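Local coordinates for protein putative deoxyribonuclease yjjV (Escherichia coli, PDB 1ZZM) that probably hydrolyses ester bonds, as a TatD-type member of the metallo-dependent hydrolases that binds two divalent metal cations per subunit, at residues Thr8-Asp13 against Gly34-Pro39; Pro15-Asp20 against Asn221-Ala226; Ala47-Leu52 against Leu59-Gly64; Thr153-Gly158 against Thr254-Pro259; Leu202-Asp207 against Gln246-Asn251. One frame throughout, in Å; residues are numbered along the deposited sequence.

Contact 1. Residues Thr8-Asp13 against Gly34-Pro39. With ZN (zinc ion), chain B.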
# COMPACT_ATOMS: atom_id res chain seq x y z
N THR A 8 -0.21 0.59 6.44
CA THR A 8 -0.35 1.45 5.27
C THR A 8 -1.05 0.85 4.05
O THR A 8 -1.11 1.48 3.00
CB THR A 8 1.01 1.98 4.81
OG1 THR A 8 1.84 0.86 4.43
CG2 THR A 8 1.69 2.75 5.98
N HIS A 9 -1.65 -0.33 4.19
CA HIS A 9 -2.31 -0.90 3.01
C HIS A 9 -3.27 -2.02 3.45
O HIS A 9 -2.86 -3.16 3.63
CB HIS A 9 -1.23 -1.48 2.08
CG HIS A 9 -1.72 -1.79 0.70
ND1 HIS A 9 -1.43 -1.00 -0.39
CD2 HIS A 9 -2.46 -2.82 0.23
CE1 HIS A 9 -1.97 -1.53 -1.47
NE2 HIS A 9 -2.61 -2.63 -1.12
N CYS A 10 -4.53 -1.68 3.65
CA CYS A 10 -5.51 -2.68 4.03
C CYS A 10 -6.80 -2.41 3.27
O CYS A 10 -7.34 -1.30 3.32
CB CYS A 10 -5.77 -2.62 5.55
SG CYS A 10 -7.08 -3.81 6.08
N HIS A 11 -7.30 -3.43 2.56
CA HIS A 11 -8.53 -3.28 1.78
C HIS A 11 -9.69 -3.51 2.74
O HIS A 11 -10.42 -4.50 2.68
CB HIS A 11 -8.53 -4.31 0.65
CG HIS A 11 -7.50 -4.01 -0.40
ND1 HIS A 11 -7.69 -3.04 -1.35
CD2 HIS A 11 -6.24 -4.47 -0.58
CE1 HIS A 11 -6.59 -2.89 -2.07
NE2 HIS A 11 -5.69 -3.75 -1.61
N PHE A 12 -9.84 -2.55 3.64
CA PHE A 12 -10.83 -2.60 4.70
C PHE A 12 -12.30 -2.49 4.28
O PHE A 12 -13.18 -2.63 5.13
CB PHE A 12 -10.50 -1.50 5.69
CG PHE A 12 -11.02 -1.74 7.09
CD1 PHE A 12 -10.40 -2.67 7.91
CD2 PHE A 12 -12.10 -1.01 7.58
CE1 PHE A 12 -10.85 -2.87 9.22
CE2 PHE A 12 -12.57 -1.20 8.89
CZ PHE A 12 -11.95 -2.13 9.71
N ASP A 13 -12.56 -2.22 3.00
CA ASP A 13 -13.92 -2.12 2.51
C ASP A 13 -14.41 -3.46 1.95
O ASP A 13 -15.54 -3.57 1.48
CB ASP A 13 -14.05 -1.03 1.42
CG ASP A 13 -13.06 -1.22 0.27
OD1 ASP A 13 -11.88 -1.53 0.52
OD2 ASP A 13 -13.49 -1.02 -0.88
N GLY A 34 -2.98 1.45 15.14
CA GLY A 34 -3.83 2.61 15.39
C GLY A 34 -4.46 3.34 14.23
O GLY A 34 -5.48 4.03 14.42
N LYS A 35 -3.85 3.23 13.05
CA LYS A 35 -4.39 3.86 11.84
C LYS A 35 -4.22 2.86 10.70
O LYS A 35 -3.29 2.03 10.70
CB LYS A 35 -3.65 5.16 11.49
CG LYS A 35 -3.92 6.27 12.52
CD LYS A 35 -3.22 7.55 12.21
CE LYS A 35 -3.80 8.67 13.06
NZ LYS A 35 -3.80 8.32 14.50
N ILE A 36 -5.11 2.95 9.72
CA ILE A 36 -5.06 2.05 8.58
C ILE A 36 -5.36 2.87 7.32
O ILE A 36 -6.30 3.66 7.31
CB ILE A 36 -6.15 0.97 8.74
CG1 ILE A 36 -5.87 0.17 10.02
CG2 ILE A 36 -6.19 0.05 7.49
CD1 ILE A 36 -6.93 -0.88 10.35
N ILE A 37 -4.55 2.70 6.28
CA ILE A 37 -4.78 3.40 5.01
C ILE A 37 -5.48 2.40 4.08
O ILE A 37 -4.97 1.26 3.89
CB ILE A 37 -3.46 3.84 4.36
CG1 ILE A 37 -2.76 4.88 5.25
CG2 ILE A 37 -3.71 4.46 3.00
CD1 ILE A 37 -2.33 4.36 6.59
N VAL A 38 -6.62 2.82 3.54
CA VAL A 38 -7.49 2.00 2.68
C VAL A 38 -7.42 2.47 1.23
O VAL A 38 -7.98 3.50 0.87
CB VAL A 38 -8.98 2.11 3.14
CG1 VAL A 38 -9.86 1.16 2.34
CG2 VAL A 38 -9.08 1.83 4.64
N PRO A 39 -6.71 1.72 0.37
CA PRO A 39 -6.63 2.13 -1.03
C PRO A 39 -7.78 1.55 -1.84
O PRO A 39 -8.11 0.36 -1.68
CB PRO A 39 -5.27 1.60 -1.46
CG PRO A 39 -5.07 0.39 -0.63
CD PRO A 39 -5.82 0.59 0.67
ZN ZN B . -3.81 -3.85 -2.31
O HOH W 1 -10.04 -1.57 -1.31
O HOH W 2 -3.42 -5.23 -3.73

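Contact 2. Residues Pro15-Asp20 against Asn221-Ala226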
# COMPACT_ATOMS: atom_id res chain seq x y z
N PRO A 15 -14.70 -7.94 2.48
CA PRO A 15 -14.95 -8.93 3.54
C PRO A 15 -13.57 -9.40 4.01
O PRO A 15 -12.64 -9.50 3.21
CB PRO A 15 -15.67 -10.08 2.79
CG PRO A 15 -16.28 -9.41 1.57
CD PRO A 15 -15.20 -8.41 1.17
N PRO A 16 -13.43 -9.81 5.28
CA PRO A 16 -14.41 -9.91 6.37
C PRO A 16 -14.67 -8.63 7.16
O PRO A 16 -15.44 -8.66 8.13
CB PRO A 16 -13.80 -11.00 7.24
CG PRO A 16 -12.35 -10.63 7.22
CD PRO A 16 -12.11 -10.29 5.72
N PHE A 17 -14.08 -7.51 6.75
CA PHE A 17 -14.24 -6.26 7.52
C PHE A 17 -15.53 -5.50 7.27
O PHE A 17 -16.04 -4.78 8.16
CB PHE A 17 -13.02 -5.35 7.27
CG PHE A 17 -11.73 -6.10 7.18
CD1 PHE A 17 -11.21 -6.74 8.30
CD2 PHE A 17 -11.08 -6.24 5.95
CE1 PHE A 17 -10.06 -7.53 8.19
CE2 PHE A 17 -9.93 -7.02 5.84
CZ PHE A 17 -9.42 -7.68 6.95
N SER A 18 -16.05 -5.63 6.05
CA SER A 18 -17.25 -4.92 5.66
C SER A 18 -18.38 -5.38 6.55
O SER A 18 -18.63 -6.59 6.66
CB SER A 18 -17.57 -5.24 4.19
OG SER A 18 -18.72 -4.50 3.78
N GLY A 19 -19.06 -4.44 7.21
CA GLY A 19 -20.15 -4.78 8.11
C GLY A 19 -19.70 -5.19 9.49
O GLY A 19 -20.52 -5.48 10.36
N ASP A 20 -18.39 -5.26 9.71
CA ASP A 20 -17.84 -5.66 11.01
C ASP A 20 -16.71 -4.69 11.36
O ASP A 20 -15.75 -5.07 12.03
CB ASP A 20 -17.29 -7.10 10.95
CG ASP A 20 -16.85 -7.63 12.33
OD1 ASP A 20 -17.57 -7.38 13.31
OD2 ASP A 20 -15.79 -8.31 12.42
N ASN A 221 -6.47 -12.52 5.91
CA ASN A 221 -5.44 -11.78 6.63
C ASN A 221 -6.22 -10.62 7.27
O ASN A 221 -7.29 -10.25 6.81
CB ASN A 221 -4.39 -11.23 5.64
CG ASN A 221 -3.12 -10.78 6.34
OD1 ASN A 221 -2.94 -11.04 7.51
ND2 ASN A 221 -2.22 -10.13 5.59
N ARG A 222 -5.69 -10.05 8.34
CA ARG A 222 -6.37 -8.96 9.04
C ARG A 222 -5.31 -7.92 9.41
O ARG A 222 -4.14 -8.26 9.59
CB ARG A 222 -7.05 -9.51 10.31
CG ARG A 222 -8.08 -10.61 10.04
CD ARG A 222 -8.86 -10.92 11.33
NE ARG A 222 -9.58 -9.76 11.83
CZ ARG A 222 -10.83 -9.44 11.49
NH1 ARG A 222 -11.50 -10.22 10.66
NH2 ARG A 222 -11.40 -8.33 11.94
N PRO A 223 -5.70 -6.65 9.53
CA PRO A 223 -4.71 -5.60 9.85
C PRO A 223 -3.93 -5.77 11.14
O PRO A 223 -2.79 -5.31 11.22
CB PRO A 223 -5.54 -4.30 9.79
CG PRO A 223 -6.94 -4.79 10.17
CD PRO A 223 -7.06 -6.09 9.40
N GLU A 224 -4.49 -6.46 12.14
CA GLU A 224 -3.73 -6.65 13.37
C GLU A 224 -2.47 -7.47 13.10
O GLU A 224 -1.54 -7.46 13.90
CB GLU A 224 -4.57 -7.33 14.48
CG GLU A 224 -5.27 -8.58 14.02
CD GLU A 224 -6.63 -8.30 13.43
OE1 GLU A 224 -6.80 -7.26 12.76
OE2 GLU A 224 -7.55 -9.12 13.64
N GLN A 225 -2.44 -8.18 11.97
CA GLN A 225 -1.28 -8.99 11.64
C GLN A 225 -0.08 -8.10 11.34
O GLN A 225 1.03 -8.60 11.23
CB GLN A 225 -1.59 -9.93 10.45
CG GLN A 225 -2.57 -11.08 10.81
CD GLN A 225 -1.89 -12.13 11.66
OE1 GLN A 225 -1.46 -11.85 12.78
NE2 GLN A 225 -1.76 -13.34 11.13
N ALA A 226 -0.29 -6.79 11.22
CA ALA A 226 0.84 -5.90 10.99
C ALA A 226 1.81 -6.02 12.18
O ALA A 226 3.02 -5.89 12.01
CB ALA A 226 0.38 -4.45 10.82
O HOH W 3 -14.36 -9.31 10.47

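Contact 3. Residues Ala47-Leu52 against Leu59-Gly64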
# COMPACT_ATOMS: atom_id res chain seq x y z
N ALA A 47 -17.01 5.68 -3.28
CA ALA A 47 -17.91 6.14 -2.24
C ALA A 47 -17.73 5.41 -0.93
O ALA A 47 -17.67 6.04 0.11
CB ALA A 47 -19.37 6.00 -2.71
N ARG A 48 -17.67 4.08 -0.95
CA ARG A 48 -17.52 3.34 0.29
C ARG A 48 -16.15 3.54 0.99
O ARG A 48 -16.06 3.49 2.22
CB ARG A 48 -17.81 1.87 0.04
CG ARG A 48 -16.72 1.08 -0.68
CD ARG A 48 -17.28 -0.34 -1.00
NE ARG A 48 -16.22 -1.26 -1.40
CZ ARG A 48 -16.43 -2.52 -1.75
NH1 ARG A 48 -17.66 -3.02 -1.75
NH2 ARG A 48 -15.40 -3.31 -2.02
N VAL A 49 -15.10 3.78 0.20
CA VAL A 49 -13.78 4.01 0.77
C VAL A 49 -13.77 5.42 1.38
O VAL A 49 -13.27 5.62 2.49
CB VAL A 49 -12.67 3.83 -0.31
CG1 VAL A 49 -11.26 4.32 0.21
CG2 VAL A 49 -12.58 2.36 -0.66
N LEU A 50 -14.37 6.38 0.68
CA LEU A 50 -14.42 7.74 1.21
C LEU A 50 -15.26 7.74 2.48
O LEU A 50 -14.93 8.43 3.44
CB LEU A 50 -15.03 8.72 0.20
CG LEU A 50 -14.15 9.11 -1.01
CD1 LEU A 50 -14.79 10.30 -1.72
CD2 LEU A 50 -12.76 9.53 -0.57
N ALA A 51 -16.36 6.99 2.49
CA ALA A 51 -17.22 6.94 3.69
C ALA A 51 -16.45 6.36 4.87
O ALA A 51 -16.59 6.86 5.98
CB ALA A 51 -18.48 6.10 3.44
N LEU A 52 -15.64 5.33 4.64
CA LEU A 52 -14.85 4.76 5.72
C LEU A 52 -13.94 5.82 6.30
O LEU A 52 -13.86 5.99 7.53
CB LEU A 52 -13.97 3.59 5.21
CG LEU A 52 -14.64 2.24 4.96
CD1 LEU A 52 -13.60 1.20 4.43
CD2 LEU A 52 -15.23 1.79 6.31
N LEU A 59 -9.22 5.53 10.00
CA LEU A 59 -9.06 5.18 8.61
C LEU A 59 -8.79 6.33 7.65
O LEU A 59 -9.42 7.37 7.69
CB LEU A 59 -10.31 4.41 8.13
CG LEU A 59 -10.71 3.19 8.95
CD1 LEU A 59 -12.08 2.65 8.42
CD2 LEU A 59 -9.61 2.11 8.79
N TYR A 60 -7.82 6.11 6.78
CA TYR A 60 -7.46 7.13 5.82
C TYR A 60 -7.65 6.45 4.49
O TYR A 60 -7.65 5.19 4.41
CB TYR A 60 -6.02 7.54 6.03
CG TYR A 60 -5.86 8.47 7.21
CD1 TYR A 60 -5.71 9.84 7.01
CD2 TYR A 60 -5.90 7.98 8.52
CE1 TYR A 60 -5.61 10.73 8.09
CE2 TYR A 60 -5.79 8.87 9.61
CZ TYR A 60 -5.65 10.24 9.38
OH TYR A 60 -5.57 11.14 10.42
N ALA A 61 -7.76 7.24 3.44
CA ALA A 61 -8.03 6.64 2.13
C ALA A 61 -7.10 7.05 0.99
O ALA A 61 -6.41 8.06 1.09
CB ALA A 61 -9.46 6.99 1.74
N ALA A 62 -7.12 6.23 -0.07
CA ALA A 62 -6.43 6.51 -1.32
C ALA A 62 -7.49 6.11 -2.37
O ALA A 62 -8.27 5.16 -2.16
CB ALA A 62 -5.17 5.67 -1.47
N LEU A 63 -7.56 6.87 -3.47
CA LEU A 63 -8.49 6.61 -4.56
C LEU A 63 -7.66 6.36 -5.80
O LEU A 63 -6.66 7.06 -6.08
CB LEU A 63 -9.41 7.82 -4.81
CG LEU A 63 -10.26 8.28 -3.62
CD1 LEU A 63 -11.08 9.50 -4.05
CD2 LEU A 63 -11.15 7.11 -3.17
N GLY A 64 -8.07 5.35 -6.56
CA GLY A 64 -7.33 5.00 -7.74
C GLY A 64 -7.94 3.76 -8.32
O GLY A 64 -8.85 3.13 -7.72

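Contact 4. Residues Thr153-Gly158 against Thr254-Pro259. With ZN (zinc ion), chain C.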
# COMPACT_ATOMS: atom_id res chain seq x y z
N THR A 153 6.47 11.22 -4.77
CA THR A 153 6.71 9.81 -4.95
C THR A 153 5.61 8.92 -4.38
O THR A 153 4.45 9.10 -4.75
CB THR A 153 8.14 9.37 -4.46
OG1 THR A 153 8.26 9.55 -3.04
CG2 THR A 153 9.21 10.21 -5.22
N GLY A 154 5.97 7.95 -3.54
CA GLY A 154 4.98 7.02 -3.03
C GLY A 154 5.63 5.77 -2.44
O GLY A 154 6.78 5.79 -2.01
N VAL A 155 4.86 4.68 -2.41
CA VAL A 155 5.33 3.40 -1.86
C VAL A 155 5.03 2.28 -2.85
O VAL A 155 3.96 2.27 -3.49
CB VAL A 155 4.60 3.06 -0.49
CG1 VAL A 155 3.07 3.16 -0.64
CG2 VAL A 155 4.98 1.64 -0.04
N VAL A 156 5.97 1.36 -3.02
CA VAL A 156 5.70 0.18 -3.84
C VAL A 156 5.29 -0.81 -2.75
O VAL A 156 6.11 -1.33 -2.00
CB VAL A 156 6.93 -0.33 -4.58
CG1 VAL A 156 6.56 -1.69 -5.28
CG2 VAL A 156 7.32 0.69 -5.65
N HIS A 157 3.99 -1.04 -2.64
CA HIS A 157 3.48 -1.90 -1.57
C HIS A 157 3.73 -3.40 -1.75
O HIS A 157 4.01 -3.87 -2.86
CB HIS A 157 1.98 -1.63 -1.40
CG HIS A 157 1.10 -2.74 -1.89
ND1 HIS A 157 0.83 -3.87 -1.15
CD2 HIS A 157 0.48 -2.92 -3.08
CE1 HIS A 157 0.09 -4.70 -1.86
NE2 HIS A 157 -0.14 -4.15 -3.04
N GLY A 158 3.65 -4.13 -0.64
CA GLY A 158 3.80 -5.59 -0.64
C GLY A 158 4.95 -6.07 -1.47
O GLY A 158 4.85 -7.08 -2.15
N THR A 254 6.05 11.00 6.91
CA THR A 254 6.77 11.76 5.89
C THR A 254 6.18 11.57 4.49
O THR A 254 6.10 12.52 3.71
CB THR A 254 8.26 11.40 5.89
OG1 THR A 254 8.81 11.69 7.18
CG2 THR A 254 8.99 12.21 4.85
N LEU A 255 5.73 10.36 4.21
CA LEU A 255 5.17 10.09 2.90
C LEU A 255 3.73 10.54 2.73
O LEU A 255 3.41 11.18 1.73
CB LEU A 255 5.26 8.58 2.61
CG LEU A 255 4.78 8.21 1.19
CD1 LEU A 255 5.72 8.88 0.19
CD2 LEU A 255 4.79 6.67 0.98
N PHE A 256 2.87 10.23 3.71
CA PHE A 256 1.42 10.51 3.66
C PHE A 256 0.87 11.62 4.54
O PHE A 256 -0.25 12.12 4.29
CB PHE A 256 0.63 9.26 4.08
CG PHE A 256 0.90 8.06 3.26
CD1 PHE A 256 0.45 7.98 1.95
CD2 PHE A 256 1.57 6.96 3.82
CE1 PHE A 256 0.65 6.84 1.21
CE2 PHE A 256 1.77 5.82 3.08
CZ PHE A 256 1.31 5.75 1.77
N ASN A 257 1.61 11.97 5.58
CA ASN A 257 1.19 12.97 6.56
C ASN A 257 0.09 12.34 7.46
O ASN A 257 -0.91 12.99 7.80
CB ASN A 257 0.68 14.25 5.89
CG ASN A 257 0.87 15.49 6.77
OD1 ASN A 257 1.88 15.63 7.46
ND2 ASN A 257 -0.09 16.39 6.73
N VAL A 258 0.29 11.07 7.82
CA VAL A 258 -0.63 10.33 8.69
C VAL A 258 0.12 10.08 10.01
O VAL A 258 1.05 9.28 10.05
CB VAL A 258 -1.02 8.96 8.06
CG1 VAL A 258 -1.77 8.10 9.07
CG2 VAL A 258 -1.89 9.19 6.83
N PRO A 259 -0.30 10.76 11.11
CA PRO A 259 0.27 10.69 12.47
C PRO A 259 0.13 9.36 13.22
O PRO A 259 1.14 8.84 13.76
CB PRO A 259 -0.46 11.81 13.19
CG PRO A 259 -1.84 11.68 12.64
CD PRO A 259 -1.57 11.51 11.13
OXT PRO A 259 -1.01 8.86 13.30
ZN ZN C . -1.56 -4.79 -4.44
O HOH W 2 -3.42 -5.23 -3.73
O HOH W 4 -1.12 -7.11 -3.89

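Contact 5. Residues Leu202-Asp207 against Gln246-Asn251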
# COMPACT_ATOMS: atom_id res chain seq x y z
N LEU A 202 11.32 2.02 4.64
CA LEU A 202 10.29 1.02 4.94
C LEU A 202 8.95 1.49 5.51
O LEU A 202 8.90 2.40 6.32
CB LEU A 202 10.87 -0.01 5.92
CG LEU A 202 12.24 -0.60 5.56
CD1 LEU A 202 12.61 -1.67 6.61
CD2 LEU A 202 12.21 -1.21 4.15
N LEU A 203 7.87 0.86 5.04
CA LEU A 203 6.54 1.13 5.59
C LEU A 203 5.99 -0.24 5.99
O LEU A 203 6.38 -1.27 5.40
CB LEU A 203 5.58 1.75 4.56
CG LEU A 203 5.93 3.17 4.12
CD1 LEU A 203 4.79 3.67 3.20
CD2 LEU A 203 6.07 4.07 5.29
N LEU A 204 5.09 -0.25 6.96
CA LEU A 204 4.49 -1.51 7.42
C LEU A 204 3.09 -1.68 6.80
O LEU A 204 2.38 -0.71 6.61
CB LEU A 204 4.37 -1.48 8.94
CG LEU A 204 4.05 -2.81 9.63
CD1 LEU A 204 5.27 -3.75 9.50
CD2 LEU A 204 3.78 -2.53 11.12
N GLU A 205 2.70 -2.91 6.48
CA GLU A 205 1.38 -3.12 5.89
C GLU A 205 0.99 -4.57 6.01
O GLU A 205 1.80 -5.39 6.47
CB GLU A 205 1.37 -2.81 4.40
CG GLU A 205 2.18 -3.85 3.61
CD GLU A 205 2.14 -3.65 2.12
OE1 GLU A 205 2.71 -2.66 1.63
OE2 GLU A 205 1.55 -4.49 1.42
N THR A 206 -0.24 -4.89 5.60
CA THR A 206 -0.71 -6.28 5.54
C THR A 206 -1.29 -6.69 4.18
O THR A 206 -1.20 -7.86 3.79
CB THR A 206 -1.86 -6.62 6.54
OG1 THR A 206 -2.99 -5.78 6.27
CG2 THR A 206 -1.38 -6.48 8.02
N ASP A 207 -1.89 -5.74 3.47
CA ASP A 207 -2.63 -5.98 2.23
C ASP A 207 -3.83 -6.88 2.59
O ASP A 207 -4.36 -7.60 1.75
CB ASP A 207 -1.80 -6.65 1.10
CG ASP A 207 -2.50 -6.57 -0.28
OD1 ASP A 207 -3.40 -5.72 -0.45
OD2 ASP A 207 -2.17 -7.32 -1.21
N GLN A 246 9.55 3.27 15.62
CA GLN A 246 9.49 4.72 15.44
C GLN A 246 9.80 5.12 14.00
O GLN A 246 9.22 6.07 13.48
CB GLN A 246 10.48 5.46 16.36
CG GLN A 246 10.31 6.97 16.25
CD GLN A 246 8.88 7.41 16.59
OE1 GLN A 246 8.40 7.23 17.72
NE2 GLN A 246 8.18 7.96 15.59
N ALA A 247 10.70 4.40 13.35
CA ALA A 247 11.03 4.74 11.98
C ALA A 247 9.82 4.50 11.05
O ALA A 247 9.50 5.34 10.19
CB ALA A 247 12.20 3.94 11.53
N LEU A 248 9.17 3.36 11.20
CA LEU A 248 8.02 3.05 10.36
C LEU A 248 6.98 4.15 10.53
O LEU A 248 6.40 4.61 9.55
CB LEU A 248 7.43 1.69 10.72
CG LEU A 248 8.37 0.51 10.47
CD1 LEU A 248 7.86 -0.68 11.22
CD2 LEU A 248 8.50 0.24 8.94
N LEU A 249 6.74 4.59 11.77
CA LEU A 249 5.77 5.66 12.00
C LEU A 249 6.23 6.94 11.33
O LEU A 249 5.45 7.58 10.65
CB LEU A 249 5.50 5.91 13.50
CG LEU A 249 4.74 4.82 14.27
CD1 LEU A 249 4.71 5.17 15.75
CD2 LEU A 249 3.29 4.66 13.74
N ASN A 250 7.50 7.30 11.51
CA ASN A 250 8.00 8.55 10.90
C ASN A 250 7.96 8.54 9.36
O ASN A 250 7.64 9.54 8.72
CB ASN A 250 9.44 8.83 11.34
CG ASN A 250 9.54 9.19 12.81
OD1 ASN A 250 8.54 9.42 13.49
ND2 ASN A 250 10.77 9.24 13.32
N ASN A 251 8.31 7.39 8.79
CA ASN A 251 8.33 7.19 7.35
C ASN A 251 6.92 7.38 6.78
O ASN A 251 6.74 8.04 5.73
CB ASN A 251 8.83 5.77 7.04
CG ASN A 251 10.29 5.56 7.42
OD1 ASN A 251 11.01 6.51 7.77
ND2 ASN A 251 10.75 4.32 7.34

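Contact 1. Residues Thr8-Asp13 against Gly34-Pro39
CG of His9 stands anti to its backbone N (chi1 -166°) and CG of His11 anti to its carbonyl carbon (chi1 -69°), and from these starts the two imidazoles converge on one zinc ion beside Pro39. Each uses its far nitrogen: His9 NE2 lies 2.1 Å and His11 NE2 2.0 Å from the metal. Pro39 suits the place because its saturated ring can lie against an aromatic face without asking for a polar partner. Its CG sits 3.8 Å from the centroid of the His9 ring, 14° off the normal, a CH-pi contact that is likely to limit how far the imidazole can tilt. His11 is steadied differently. Its ND1 donates, in the plane of the ring, to a water 2.8 Å away, and the same water donates to Asp13 OD1 and to Pro39 O, so three protein atoms grip it; Asp13 OD2 turns instead to Arg48. Cys10 N donates a backbone hydrogen bond to Ile37 O at 3.0 Å. The packing is tight at Cys10 CB, 3.3 Å from Ile36 CG2, with SG turned to the edge of the Phe12 ring, while Phe12 CB rests 3.8 Å from Val38 CG2. Water 2 also binds the zinc ion, and Glu97 and Asp207 belong to the same site. Two histidines one residue apart, just beyond the first barrel strand, form the His-X-His metal motif of the metallo-dependent hydrolases.

Contact 2. Residues Pro15-Asp20 against Asn221-Ala226
Arg222 reaches past the ring of Phe17, the two side chains sliding by each other in opposite directions. Its CB and CG pass that ring, CG 4.1 Å from Phe17 CE1. The chain bends about CG-CD (chi3 61°), which sets NE 2.8 Å from Glu224 OE2 in a salt bridge in the guanidinium plane. CZ follows, Phe17 CE1 3.9 Å away over the centre of the guanidinium, so the cation presents its face to the ring edge, planes 63° apart. At the tip, NH1 packs 3.6 Å from Pro16 CG and donates to a water at 3.0 Å, which donates to Pro16 O and Asp20 OD2. NH2 lies at the edge of the Phe17 ring, in its plane, with a weak hydrogen bond to Ser24 OG. An alanine in place of Arg222 would probably leave Glu224 without its close cationic mate and open a gap beside the Phe17 edge. Phe17 and Pro223 fill the joint with carbon, Phe17 CE1 meeting Pro223 CD tip to tip at 3.5 Å, while at the ring edge CZ lies 3.3 Å from Asn221 O, a buried carbonyl lacking any hydrogen-bond partner. Residues 15-20 lead into helix 21-30 and 221-226 into helix 226-236, with Pro223 on Ile36 of strand 33-39.

Contact 3. Residues Ala47-Leu52 against Leu59-Gly64
Helix 47-52 runs almost antiparallel to strand 59-63, at 152° with axes 7.6 Å apart, so that Leu52 comes to lie over Leu59 and Val49 over Ala61. This is the return half of a beta-alpha-beta unit, strand 33-39, helix 46-55, strand 59-63, the repeating element of a TIM barrel; the helix packs on the outer side of the sheet. The side chains that meet are all apolar. In the middle the helix comes in close, and a small residue on the strand makes room: CB of Ala61 is 3.6 Å from Val49 CG1. That methyl stands anti to the backbone N of Val49 (chi1 170°), while CG2, the other branch, packs against Asp13. Longer leucines fill the two ends. Toward the start of the strand, Leu59 CD1 rests against two atoms of one partner, 3.8 Å from Leu52 CB and 3.9 Å from Leu52 CD2, the side chains crossing at a slant. Toward its finish, Leu50 and Leu63 cross at about a right angle, and Leu50 CD2 touches both branches of its partner, 3.9 Å from Leu63 CD1. Leu63 also packs on Leu81 and Ala84 of helix 75-87, tying in the next helix of the barrel. Ala62 faces the other way, onto Pro39, yet its carbonyl still meets the helix: Ala62 O lies 3.9 Å from Val49 CG1.

Contact 4. Residues Thr153-Gly158 against Thr254-Pro259
Leu255 lays its two methyls on bare backbone, that of Gly154, whose phi of 163° and psi of -156° suit glycine: a CB there would be jammed against the carbonyl O of Thr153. CG of Leu255 is anti to its backbone N (chi1 -176°), and its branches divide the work, CD1 lying 3.8 Å from Gly154 CA and CD2 3.6 Å from Gly154 C. CD2 also touches Val155 CB at 3.9 Å and rests over one face of the Phe256 ring, offset toward the rim. The edge of that ring meets the strand too, with Phe256 CZ 4.0 Å from Val155 CG1. An alanine in place of Leu255 would probably open a gap over the Gly154 backbone and leave the Phe256 ring freer to shift. Two residues beyond Val155, His157 NE2 binds the second zinc ion at 2.1 Å, with Glu97 and His133, its ND1 being hydrogen-bonded to Glu205. The packing thus lies at the strand end away from the metal. Strand 154-156 runs between strands 130-135 and 175-178, and the last turn of helix 241-256 packs against it, Phe256 also touching Val93 of strand 92-93, Ile131 of strand 130-135 and Leu203 of strand 202-204.

Contact 5. Residues Leu202-Asp207 against Gln246-Asn251
Asn251 hands its side-chain amide to Leu202, ND2 donating to Leu202 O at 2.9 Å. The bond is almost straight, 171° at the hydrogen, with the donor in the carbonyl plane on a lone pair and the acceptor in the plane of the asparagine amide. This fastens helix 241-256 to strand 202-204, the last strand of the TIM barrel, and the two cross nearly perpendicularly, their axes 95° apart. Asparagine suits the place because it can offer N-H groups to a peptide carbonyl without burying a charge. Its CG stands anti to the carbonyl carbon (chi1 -67°), and ND2 has a second acceptor in Leu199 O, so two bonds fix the rotation of the amide. Around this polar core comes leucine. Leu248 CD2 reaches the same carbonyl, 3.4 Å from Leu202 O, and also touches Leu202 CB at 3.8 Å; its other methyl, CD1, lies 4.2 Å from Leu204 CB. Leu203 starts away from the helix but bends back through its branches, and Leu203 CD2 finishes 3.7 Å from Asn251 CB. Farther out, Leu248 packs on Phe230, and Leu204 on Ala226 and Val229, all of helix 226-236. Beyond the strand the chain runs on to Asp207 of the zinc site. At the strand's end, Leu204 O accepts a hydrogen bond from Thr8 OG1.

From the N terminus, contact 1 closes a short loop through helix 21-30, bringing the turn after the first strand onto strand 33-39. Contact 2 starts inside that loop and crosses contact 1, joining the front of the chain to the turn before helix 226-236. Contact 3 follows in series, closing the tight helix-to-strand return that lies within the long span of contact 2. Contact 4 ties a central strand to the C-terminal segment, and contact 5 falls inside its span, fastening the last barrel strand, 202-204, to helix 241-256, which both use; both also cross contact 2. Contacts 1, 4 and 5 carry residues of the zinc centre, water 2 being shared by 1 and 4.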